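Local coordinates for protein inositol-1,4,5-trisphosphate 5-phosphatase 1 (Schizosaccharomyces pombe, PDB 1I9Z) that removes the 5-phosphate from soluble and lipid inositol phosphates, a magnesium-dependent hydrolysis carried out by this catalytic domain of a synaptojanin-like protein, at residues G61-I65 with I163-L167; G132-K136 with G147-I151; V29-N33 with V203-D207. All coordinates share one frame; numbering follows the deposited sequence.

Contact 1. Residues G61-I65 with I163-L167; sequences GFQEI and ITSHL. With CA (calcium ion), chain B.
His-166 carries its ring anti to the backbone N (chi1 -166°), while Glu-64 turns CG beside its own N (chi1 -55°) and then runs on extended; these torsions bring the carboxylate up to the edge of the imidazole where the two strands end. The planes of the two groups lie only 14° apart, and His-166 NE2 gives Glu-64 OE2 a weak hydrogen bond of 3.4 Å. The same OE2 binds the calcium ion at 2.8 Å, alongside four waters, and accepts a further bond from Asn-33, while OE1 sits almost as near the metal (2.9 Å) and takes the backbone N of Leu-68. A carboxylate suits this place because one oxygen can face the metal and two donors together. Putting an alanine at Glu-64 would probably cost the calcium this protein ligand and leave His-166 NE2 without its acceptor here, with Asn-33 ND2 held by Asp-207 alone of the two carboxylates. Gln-63 packs against the ring through its aliphatic part, CB 3.8 Å from His-166 CD2. Deeper still, Gly-61 CA lies 3.9 Å from Thr-164 OG1, which bonds to Phe-205 O; the bare glycine suits a place where a side chain would point at that hydroxyl. Two nearly parallel strands from different sheets, delivering polar residues to a metal at their C-terminal ends, are characteristic of the DNase I-like fold and its catalytic site.

Contact 2. Residues G132-K136 with G147-I151; sequences GTVKK and GAVAI
A beta hairpin, made of strands 127-136 and 147-155, pairs residues 132-136 with 147-151 at one edge of the five-stranded sheet. Thr-133 and Ala-150 form a hydrogen-bonded antiparallel pair, with Thr-133 N to Ala-150 O and Ala-150 N to Thr-133 O both 2.9 Å. Lys-135 and Ala-148 repeat the pattern through Lys-135 N to Ala-148 O at 2.9 Å and Ala-148 N to Lys-135 O at 2.8 Å. Between them Val-134 and Val-149, a non-hydrogen-bonded pair, lie side by side and point the same way, Val-134 CG1 touching Val-149 CG2 at 4.0 Å. In both valines the touching methyl is anti to the carbonyl carbon, which in Val-134 corresponds to chi1 -61°. Val-149 and Ile-151 turn branched side chains toward strand 113-120 of the other sheet, a buried setting that suits them. On the opposite face Ala-148 and Ala-150 are small enough for neighbouring side chains to lie close, Phe-190 against Ala-150 among them. Thr-133 makes a weak hydrogen bond through OG1 to Arg-189 O, and the long Lys-135 carries its ammonium group off from the partner strand, as suits a partly exposed position. Gly-147 meets Lys-136 with a CA to CA distance of 4.0 Å, and its backbone angles are ones that call for glycine. Such a hairpin, flat on one side against a second sheet, belongs to the beta sandwich of the DNase I-like fold.

Contact 3. Residues V29-N33 with V203-D207; sequences VASYN and VWFGD
Val-29 lays its CG1 methyl over the face of the Phe-205 ring, 3.7 Å from the centroid and only 13° off the normal, a CH-pi contact. Phe-205 holds CG between its backbone N and carbonyl carbon (chi1 68°), which lifts the ring into the gap between the strands. Ser-31 stands at the ring edge, its CB 3.5 Å from Phe-205 CD1, and being small it also lets Gly-206 come close, with Ser-31 OG 3.4 Å from Gly-206 CA. The backbone angles at Gly-206, where the chain turns a corner, call for glycine. Val-29 and Val-203 meet tip to tip, CG1 to CG1 at 4.1 Å, completing an apolar cluster. Toward the metal end the chemistry turns polar: Asn-33 ND2 donates to Asp-207 OD2 at 2.7 Å, reaching the lone pair turned away from the other carboxylate oxygen, with amide and carboxylate planes 60° apart. An amide suits this place because it can donate to a carboxylate and still accept, through OD1, from Asn-35 N. Strand 20-33 faces strand 201-205 across the sandwich; the first lies between 57-63 and 309-320, the second between 158-166 and 283-288, whose Ile-285 touches Val-29, Val-203 and Phe-205.

How the contacts relate
Contacts 1 and 3 join the two sheets face to face, their centres 7 Å apart; contact 2 lies within one sheet, its centre 10 Å from that of contact 1 and 13 Å from that of contact 3. Backbone bonds tie them: Thr-164 N to Val-149 O, 2.9 Å, links contacts 1 and 2, while Gly-61 N to Ala-30 O and Ile-163 O to Phe-205 N, each 2.8 Å, link contacts 1 and 3, one in either sheet. The polar ends of contacts 1 and 3 converge on the active site. The side chain of Asn-33 is about 5 Å from the calcium, and those of Glu-64 and Asp-207 are each about 6 Å from the bound inositol bisphosphate.

Contact 1. Residues G61-I65 with I163-L167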
ATOM      1  N   GLY A  61       0.827  -5.765   5.684  1.00 13.28           N
ATOM      2  CA  GLY A  61      -0.297  -6.552   5.278  1.00 13.48           C
ATOM      3  C   GLY A  61       0.076  -8.015   5.210  1.00 15.47           C
ATOM      4  O   GLY A  61       1.133  -8.411   4.634  1.00 15.80           O
ATOM      5  N   PHE A  62      -0.775  -8.841   5.816  1.00 13.78           N
ATOM      6  CA  PHE A  62      -0.599 -10.286   5.809  1.00 11.29           C
ATOM      7  C   PHE A  62      -1.734 -10.962   5.080  1.00 12.53           C
ATOM      8  O   PHE A  62      -2.903 -10.438   5.095  1.00 13.59           O
ATOM      9  CB  PHE A  62      -0.616 -10.878   7.267  1.00 12.50           C
ATOM     10  CG  PHE A  62       0.556 -10.462   8.083  1.00 12.83           C
ATOM     11  CD1 PHE A  62       0.409  -9.540   9.096  1.00 14.29           C
ATOM     12  CD2 PHE A  62       1.812 -11.015   7.848  1.00 14.65           C
ATOM     13  CE1 PHE A  62       1.550  -9.165   9.909  1.00 15.03           C
ATOM     14  CE2 PHE A  62       2.966 -10.641   8.652  1.00 15.88           C
ATOM     15  CZ  PHE A  62       2.810  -9.724   9.676  1.00 14.76           C
ATOM     16  N   GLN A  63      -1.404 -12.068   4.381  1.00 12.65           N
ATOM     17  CA  GLN A  63      -2.427 -12.936   3.807  1.00 12.65           C
ATOM     18  C   GLN A  63      -2.243 -14.334   4.423  1.00 15.26           C
ATOM     19  O   GLN A  63      -1.127 -14.720   4.832  1.00 15.17           O
ATOM     20  CB  GLN A  63      -2.389 -13.007   2.297  1.00 13.49           C
ATOM     21  CG  GLN A  63      -2.461 -11.548   1.668  1.00 11.90           C
ATOM     22  CD  GLN A  63      -1.094 -10.898   1.666  1.00 13.71           C
ATOM     23  OE1 GLN A  63      -0.089 -11.584   1.428  1.00 14.08           O
ATOM     24  NE2 GLN A  63      -1.044  -9.579   1.874  1.00 12.86           N
ATOM     25  N   GLU A  64      -3.327 -15.094   4.456  1.00 15.03           N
ATOM     26  CA  GLU A  64      -3.326 -16.444   5.042  1.00 14.73           C
ATOM     27  C   GLU A  64      -2.806 -16.537   6.480  1.00 17.56           C
ATOM     28  O   GLU A  64      -1.966 -17.420   6.802  1.00 20.04           O
ATOM     29  CB  GLU A  64      -2.597 -17.480   4.154  1.00 16.39           C
ATOM     30  CG  GLU A  64      -3.206 -17.487   2.744  1.00 15.73           C
ATOM     31  CD  GLU A  64      -2.826 -18.699   1.950  1.00 19.95           C
ATOM     32  OE1 GLU A  64      -2.688 -19.791   2.561  1.00 19.16           O
ATOM     33  OE2 GLU A  64      -2.771 -18.612   0.717  1.00 19.94           O
ATOM     34  N   ILE A  65      -3.286 -15.664   7.347  1.00 17.45           N
ATOM     35  CA  ILE A  65      -2.903 -15.756   8.783  1.00 19.84           C
ATOM     36  C   ILE A  65      -3.318 -17.180   9.215  1.00 23.66           C
ATOM     37  O   ILE A  65      -2.677 -17.837  10.064  1.00 23.77           O
ATOM     38  CB  ILE A  65      -3.593 -14.655   9.613  1.00 18.74           C
ATOM     39  CG1 ILE A  65      -2.830 -13.344   9.367  1.00 19.15           C
ATOM     40  CG2 ILE A  65      -3.602 -15.068  11.203  1.00 17.61           C
ATOM     41  CD1 ILE A  65      -3.420 -12.155  10.016  1.00 21.30           C
ATOM     42  N   ILE A 163      -4.396  -0.199   1.286  1.00 13.76           N
ATOM     43  CA  ILE A 163      -5.216  -1.357   1.071  1.00 14.10           C
ATOM     44  C   ILE A 163      -4.389  -2.596   0.852  1.00 15.11           C
ATOM     45  O   ILE A 163      -3.471  -2.577   0.025  1.00 16.22           O
ATOM     46  CB  ILE A 163      -6.089  -1.216  -0.195  1.00 14.77           C
ATOM     47  CG1 ILE A 163      -6.790   0.142  -0.187  1.00 17.29           C
ATOM     48  CG2 ILE A 163      -7.087  -2.369  -0.301  1.00 14.54           C
ATOM     49  CD1 ILE A 163      -6.615   0.887  -1.436  1.00 20.20           C
ATOM     50  N   THR A 164      -4.646  -3.658   1.640  1.00 14.80           N
ATOM     51  CA  THR A 164      -3.996  -4.929   1.319  1.00 14.30           C
ATOM     52  C   THR A 164      -5.099  -5.911   0.863  1.00 13.68           C
ATOM     53  O   THR A 164      -6.255  -5.802   1.269  1.00 15.08           O
ATOM     54  CB  THR A 164      -3.170  -5.533   2.513  1.00 13.77           C
ATOM     55  OG1 THR A 164      -2.381  -6.602   1.999  1.00 12.90           O
ATOM     56  CG2 THR A 164      -4.132  -6.104   3.615  1.00 12.09           C
ATOM     57  N   SER A 165      -4.785  -6.865  -0.024  1.00 13.02           N
ATOM     58  CA  SER A 165      -5.767  -7.811  -0.535  1.00 13.27           C
ATOM     59  C   SER A 165      -5.190  -9.172  -0.801  1.00 14.50           C
ATOM     60  O   SER A 165      -3.935  -9.359  -0.857  1.00 14.27           O
ATOM     61  CB  SER A 165      -6.296  -7.345  -1.932  1.00 16.53           C
ATOM     62  OG  SER A 165      -6.853  -6.085  -1.720  1.00 24.32           O
ATOM     63  N   HIS A 166      -6.108 -10.112  -0.983  1.00 13.95           N
ATOM     64  CA  HIS A 166      -5.755 -11.474  -1.388  1.00 14.61           C
ATOM     65  C   HIS A 166      -6.786 -11.742  -2.429  1.00 15.64           C
ATOM     66  O   HIS A 166      -7.998 -11.833  -2.096  1.00 14.87           O
ATOM     67  CB  HIS A 166      -5.914 -12.421  -0.204  1.00 15.97           C
ATOM     68  CG  HIS A 166      -5.270 -13.761  -0.385  1.00 16.89           C
ATOM     69  ND1 HIS A 166      -4.724 -14.203  -1.579  1.00 18.78           N
ATOM     70  CD2 HIS A 166      -5.167 -14.794   0.489  1.00 12.70           C
ATOM     71  CE1 HIS A 166      -4.315 -15.464  -1.432  1.00 13.58           C
ATOM     72  NE2 HIS A 166      -4.571 -15.829  -0.186  1.00 19.30           N
ATOM     73  N   LEU A 167      -6.361 -11.819  -3.710  1.00 15.81           N
ATOM     74  CA  LEU A 167      -7.328 -12.030  -4.790  1.00 14.75           C
ATOM     75  C   LEU A 167      -7.450 -13.450  -5.283  1.00 16.13           C
ATOM     76  O   LEU A 167      -6.703 -14.388  -4.847  1.00 16.06           O
ATOM     77  CB  LEU A 167      -7.012 -11.059  -5.967  1.00 16.07           C
ATOM     78  CG  LEU A 167      -6.741  -9.604  -5.611  1.00 16.23           C
ATOM     79  CD1 LEU A 167      -6.504  -8.786  -6.934  1.00 15.74           C
ATOM     80  CD2 LEU A 167      -7.964  -8.996  -4.731  1.00 16.19           C
TER
HETATM   81 CA    CA B 301      -1.310 -21.001   0.280  1.00 31.87          CA
HETATM   82  O   HOH W   1      -3.072 -20.483  -1.002  1.00 28.74           O
HETATM   83  O   HOH W   2      -3.006 -23.138   0.940  1.00 42.47           O
HETATM   84  O   HOH W   3      -0.202 -22.377  -1.045  1.00 26.12           O
HETATM   85  O   HOH W   4       0.297 -19.480   0.774  1.00 14.03           O

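Contact 2. Residues G132-K136 with G147-I151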
ATOM      1  N   GLY A 132     -11.383   2.624   8.908  1.00 15.51           N
ATOM      2  CA  GLY A 132     -11.026   1.351   8.303  1.00 16.92           C
ATOM      3  C   GLY A 132     -12.237   0.648   7.757  1.00 16.21           C
ATOM      4  O   GLY A 132     -13.378   0.926   8.199  1.00 17.90           O
ATOM      5  N   THR A 133     -12.006  -0.255   6.797  1.00 16.71           N
ATOM      6  CA  THR A 133     -13.115  -1.053   6.289  1.00 17.35           C
ATOM      7  C   THR A 133     -12.584  -2.317   5.592  1.00 16.46           C
ATOM      8  O   THR A 133     -11.354  -2.534   5.499  1.00 17.59           O
ATOM      9  CB  THR A 133     -14.006  -0.217   5.335  1.00 17.34           C
ATOM     10  OG1 THR A 133     -15.227  -0.930   5.074  1.00 17.76           O
ATOM     11  CG2 THR A 133     -13.267   0.062   4.019  1.00 16.61           C
ATOM     12  N   VAL A 134     -13.477  -3.193   5.162  1.00 14.89           N
ATOM     13  CA  VAL A 134     -13.018  -4.408   4.484  1.00 15.03           C
ATOM     14  C   VAL A 134     -14.012  -4.668   3.364  1.00 17.37           C
ATOM     15  O   VAL A 134     -15.133  -4.123   3.396  1.00 17.77           O
ATOM     16  CB  VAL A 134     -13.075  -5.667   5.430  1.00 14.65           C
ATOM     17  CG1 VAL A 134     -12.155  -5.430   6.627  1.00 16.73           C
ATOM     18  CG2 VAL A 134     -14.565  -6.004   5.834  1.00 17.43           C
ATOM     19  N   LYS A 135     -13.622  -5.509   2.413  1.00 15.52           N
ATOM     20  CA  LYS A 135     -14.581  -5.896   1.367  1.00 17.82           C
ATOM     21  C   LYS A 135     -14.207  -7.274   0.860  1.00 17.17           C
ATOM     22  O   LYS A 135     -13.060  -7.506   0.379  1.00 17.12           O
ATOM     23  CB  LYS A 135     -14.566  -4.905   0.189  1.00 16.79           C
ATOM     24  CG  LYS A 135     -15.526  -5.342  -0.973  1.00 18.29           C
ATOM     25  CD  LYS A 135     -16.975  -5.207  -0.572  1.00 20.02           C
ATOM     26  CE  LYS A 135     -17.889  -5.699  -1.727  1.00 19.46           C
ATOM     27  NZ  LYS A 135     -19.374  -5.627  -1.368  1.00 19.78           N
ATOM     28  N   LYS A 136     -15.147  -8.212   0.957  1.00 19.25           N
ATOM     29  CA  LYS A 136     -14.889  -9.539   0.432  1.00 19.95           C
ATOM     30  C   LYS A 136     -15.100  -9.517  -1.084  1.00 20.85           C
ATOM     31  O   LYS A 136     -15.859  -8.682  -1.658  1.00 18.40           O
ATOM     32  CB  LYS A 136     -15.828 -10.590   1.097  1.00 25.09           C
ATOM     33  CG  LYS A 136     -17.266 -10.498   0.662  1.00 32.18           C
ATOM     34  CD  LYS A 136     -18.209 -11.336   1.587  1.00 39.17           C
ATOM     35  CE  LYS A 136     -17.932 -12.860   1.499  1.00 41.59           C
ATOM     36  NZ  LYS A 136     -18.189 -13.484   0.114  1.00 45.00           N
ATOM     37  N   GLY A 147     -10.388 -11.163  -0.401  1.00 15.37           N
ATOM     38  CA  GLY A 147     -10.898  -9.822  -0.189  1.00 17.28           C
ATOM     39  C   GLY A 147      -9.861  -8.802   0.153  1.00 16.71           C
ATOM     40  O   GLY A 147      -8.643  -9.017  -0.039  1.00 17.78           O
ATOM     41  N   ALA A 148     -10.332  -7.684   0.684  1.00 16.76           N
ATOM     42  CA  ALA A 148      -9.445  -6.572   1.012  1.00 16.51           C
ATOM     43  C   ALA A 148      -9.676  -5.959   2.358  1.00 15.68           C
ATOM     44  O   ALA A 148     -10.811  -5.978   2.861  1.00 17.27           O
ATOM     45  CB  ALA A 148      -9.611  -5.433  -0.059  1.00 18.30           C
ATOM     46  N   VAL A 149      -8.596  -5.422   2.933  1.00 14.65           N
ATOM     47  CA  VAL A 149      -8.692  -4.680   4.211  1.00 13.74           C
ATOM     48  C   VAL A 149      -8.040  -3.331   3.939  1.00 14.90           C
ATOM     49  O   VAL A 149      -6.938  -3.267   3.351  1.00 14.92           O
ATOM     50  CB  VAL A 149      -7.900  -5.396   5.342  1.00 12.62           C
ATOM     51  CG1 VAL A 149      -7.989  -4.562   6.644  1.00 12.98           C
ATOM     52  CG2 VAL A 149      -8.508  -6.791   5.548  1.00 14.34           C
ATOM     53  N   ALA A 150      -8.710  -2.257   4.339  1.00 12.92           N
ATOM     54  CA  ALA A 150      -8.195  -0.924   4.113  1.00 13.40           C
ATOM     55  C   ALA A 150      -8.274   0.028   5.339  1.00 14.05           C
ATOM     56  O   ALA A 150      -9.228  -0.038   6.156  1.00 15.80           O
ATOM     57  CB  ALA A 150      -8.956  -0.277   2.871  1.00 12.77           C
ATOM     58  N   ILE A 151      -7.223   0.828   5.499  1.00 12.95           N
ATOM     59  CA  ILE A 151      -7.187   1.859   6.532  1.00 15.16           C
ATOM     60  C   ILE A 151      -6.683   3.166   5.864  1.00 16.40           C
ATOM     61  O   ILE A 151      -5.701   3.149   5.112  1.00 16.34           O
ATOM     62  CB  ILE A 151      -6.236   1.438   7.667  1.00 15.03           C
ATOM     63  CG1 ILE A 151      -6.850   0.188   8.375  1.00 12.85           C
ATOM     64  CG2 ILE A 151      -6.083   2.624   8.640  1.00 15.22           C
ATOM     65  CD1 ILE A 151      -5.767  -0.613   9.271  1.00 14.41           C
TER

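Contact 3. Residues V29-N33 with V203-D207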
ATOM      1  N   VAL A  29       6.254  -0.181   3.390  1.00 14.11           N
ATOM      2  CA  VAL A  29       5.107  -1.019   3.111  1.00 14.09           C
ATOM      3  C   VAL A  29       5.603  -2.431   2.939  1.00 16.09           C
ATOM      4  O   VAL A  29       6.514  -2.689   2.162  1.00 17.70           O
ATOM      5  CB  VAL A  29       4.335  -0.566   1.832  1.00 16.14           C
ATOM      6  CG1 VAL A  29       3.143  -1.563   1.507  1.00 16.84           C
ATOM      7  CG2 VAL A  29       3.802   0.824   2.010  1.00 14.58           C
ATOM      8  N   ALA A  30       5.010  -3.330   3.703  1.00 15.27           N
ATOM      9  CA  ALA A  30       5.419  -4.713   3.752  1.00 15.10           C
ATOM     10  C   ALA A  30       4.247  -5.665   3.575  1.00 13.71           C
ATOM     11  O   ALA A  30       3.212  -5.498   4.204  1.00 14.26           O
ATOM     12  CB  ALA A  30       6.102  -4.997   5.176  1.00 14.13           C
ATOM     13  N   SER A  31       4.478  -6.718   2.790  1.00 12.18           N
ATOM     14  CA  SER A  31       3.462  -7.713   2.479  1.00 13.39           C
ATOM     15  C   SER A  31       3.986  -9.152   2.617  1.00 13.37           C
ATOM     16  O   SER A  31       5.126  -9.475   2.176  1.00 12.94           O
ATOM     17  CB  SER A  31       2.927  -7.486   1.037  1.00 12.98           C
ATOM     18  OG  SER A  31       1.738  -8.216   0.889  1.00 15.68           O
ATOM     19  N   TYR A  32       3.151 -10.034   3.178  1.00 14.00           N
ATOM     20  CA  TYR A  32       3.538 -11.422   3.349  1.00 12.94           C
ATOM     21  C   TYR A  32       2.380 -12.401   3.360  1.00 14.50           C
ATOM     22  O   TYR A  32       1.497 -12.294   4.215  1.00 15.21           O
ATOM     23  CB  TYR A  32       4.335 -11.545   4.669  1.00 13.81           C
ATOM     24  CG  TYR A  32       5.232 -12.770   4.853  1.00 13.94           C
ATOM     25  CD1 TYR A  32       5.388 -13.763   3.874  1.00 15.76           C
ATOM     26  CD2 TYR A  32       6.007 -12.888   6.029  1.00 18.74           C
ATOM     27  CE1 TYR A  32       6.298 -14.867   4.089  1.00 16.43           C
ATOM     28  CE2 TYR A  32       6.875 -13.939   6.227  1.00 17.50           C
ATOM     29  CZ  TYR A  32       7.013 -14.920   5.268  1.00 18.02           C
ATOM     30  OH  TYR A  32       7.855 -16.012   5.505  1.00 18.77           O
ATOM     31  N   ASN A  33       2.308 -13.292   2.368  1.00 11.53           N
ATOM     32  CA  ASN A  33       1.313 -14.363   2.378  1.00 13.63           C
ATOM     33  C   ASN A  33       2.037 -15.451   3.211  1.00 14.92           C
ATOM     34  O   ASN A  33       3.022 -16.066   2.774  1.00 15.77           O
ATOM     35  CB  ASN A  33       1.057 -14.972   0.973  1.00 14.01           C
ATOM     36  CG  ASN A  33       0.082 -16.085   1.045  1.00 14.87           C
ATOM     37  OD1 ASN A  33       0.205 -16.961   1.915  1.00 16.01           O
ATOM     38  ND2 ASN A  33      -0.904 -16.120   0.117  1.00 15.29           N
ATOM     39  N   VAL A 203      -1.915   3.251  -1.582  1.00 17.23           N
ATOM     40  CA  VAL A 203      -0.962   2.146  -1.850  1.00 16.63           C
ATOM     41  C   VAL A 203      -1.828   0.934  -1.698  1.00 16.03           C
ATOM     42  O   VAL A 203      -2.518   0.773  -0.663  1.00 14.81           O
ATOM     43  CB  VAL A 203       0.232   2.063  -0.849  1.00 18.70           C
ATOM     44  CG1 VAL A 203       1.089   0.818  -1.165  1.00 17.00           C
ATOM     45  CG2 VAL A 203       1.101   3.310  -0.986  1.00 19.79           C
ATOM     46  N   TRP A 204      -1.889   0.113  -2.764  1.00 13.49           N
ATOM     47  CA  TRP A 204      -2.759  -1.079  -2.738  1.00 13.74           C
ATOM     48  C   TRP A 204      -1.809  -2.235  -3.031  1.00 14.53           C
ATOM     49  O   TRP A 204      -1.102  -2.222  -4.042  1.00 15.07           O
ATOM     50  CB  TRP A 204      -3.818  -0.968  -3.809  1.00 13.17           C
ATOM     51  CG  TRP A 204      -4.881  -1.990  -3.826  1.00 14.48           C
ATOM     52  CD1 TRP A 204      -4.850  -3.260  -3.311  1.00 14.31           C
ATOM     53  CD2 TRP A 204      -6.162  -1.841  -4.449  1.00 15.24           C
ATOM     54  NE1 TRP A 204      -6.032  -3.889  -3.567  1.00 16.75           N
ATOM     55  CE2 TRP A 204      -6.845  -3.039  -4.274  1.00 15.28           C
ATOM     56  CE3 TRP A 204      -6.777  -0.798  -5.155  1.00 16.32           C
ATOM     57  CZ2 TRP A 204      -8.159  -3.249  -4.780  1.00 18.47           C
ATOM     58  CZ3 TRP A 204      -8.097  -1.015  -5.652  1.00 15.37           C
ATOM     59  CH2 TRP A 204      -8.753  -2.215  -5.460  1.00 16.39           C
ATOM     60  N   PHE A 205      -1.819  -3.262  -2.186  1.00 14.45           N
ATOM     61  CA  PHE A 205      -0.841  -4.301  -2.322  1.00 14.56           C
ATOM     62  C   PHE A 205      -1.288  -5.627  -1.726  1.00 15.02           C
ATOM     63  O   PHE A 205      -2.309  -5.687  -1.053  1.00 16.25           O
ATOM     64  CB  PHE A 205       0.460  -3.850  -1.569  1.00 13.96           C
ATOM     65  CG  PHE A 205       0.293  -3.771  -0.014  1.00 14.44           C
ATOM     66  CD1 PHE A 205       0.676  -4.853   0.787  1.00 14.08           C
ATOM     67  CD2 PHE A 205      -0.241  -2.645   0.604  1.00 12.98           C
ATOM     68  CE1 PHE A 205       0.535  -4.800   2.184  1.00 13.96           C
ATOM     69  CE2 PHE A 205      -0.396  -2.556   1.995  1.00 13.89           C
ATOM     70  CZ  PHE A 205       0.007  -3.653   2.806  1.00 11.94           C
ATOM     71  N   GLY A 206      -0.485  -6.657  -1.959  1.00 14.92           N
ATOM     72  CA  GLY A 206      -0.763  -7.971  -1.366  1.00 13.90           C
ATOM     73  C   GLY A 206      -0.571  -9.099  -2.342  1.00 13.66           C
ATOM     74  O   GLY A 206       0.212  -8.981  -3.267  1.00 13.63           O
ATOM     75  N   ASP A 207      -1.283 -10.204  -2.129  1.00 12.94           N
ATOM     76  CA  ASP A 207      -1.163 -11.389  -2.979  1.00 12.70           C
ATOM     77  C   ASP A 207      -2.303 -11.225  -3.979  1.00 12.70           C
ATOM     78  O   ASP A 207      -3.433 -11.710  -3.781  1.00 14.55           O
ATOM     79  CB  ASP A 207      -1.367 -12.665  -2.150  1.00 14.04           C
ATOM     80  CG  ASP A 207      -1.211 -13.933  -2.995  1.00 14.00           C
ATOM     81  OD1 ASP A 207      -1.185 -13.807  -4.258  1.00 14.96           O
ATOM     82  OD2 ASP A 207      -1.139 -15.041  -2.399  1.00 15.35           O
TER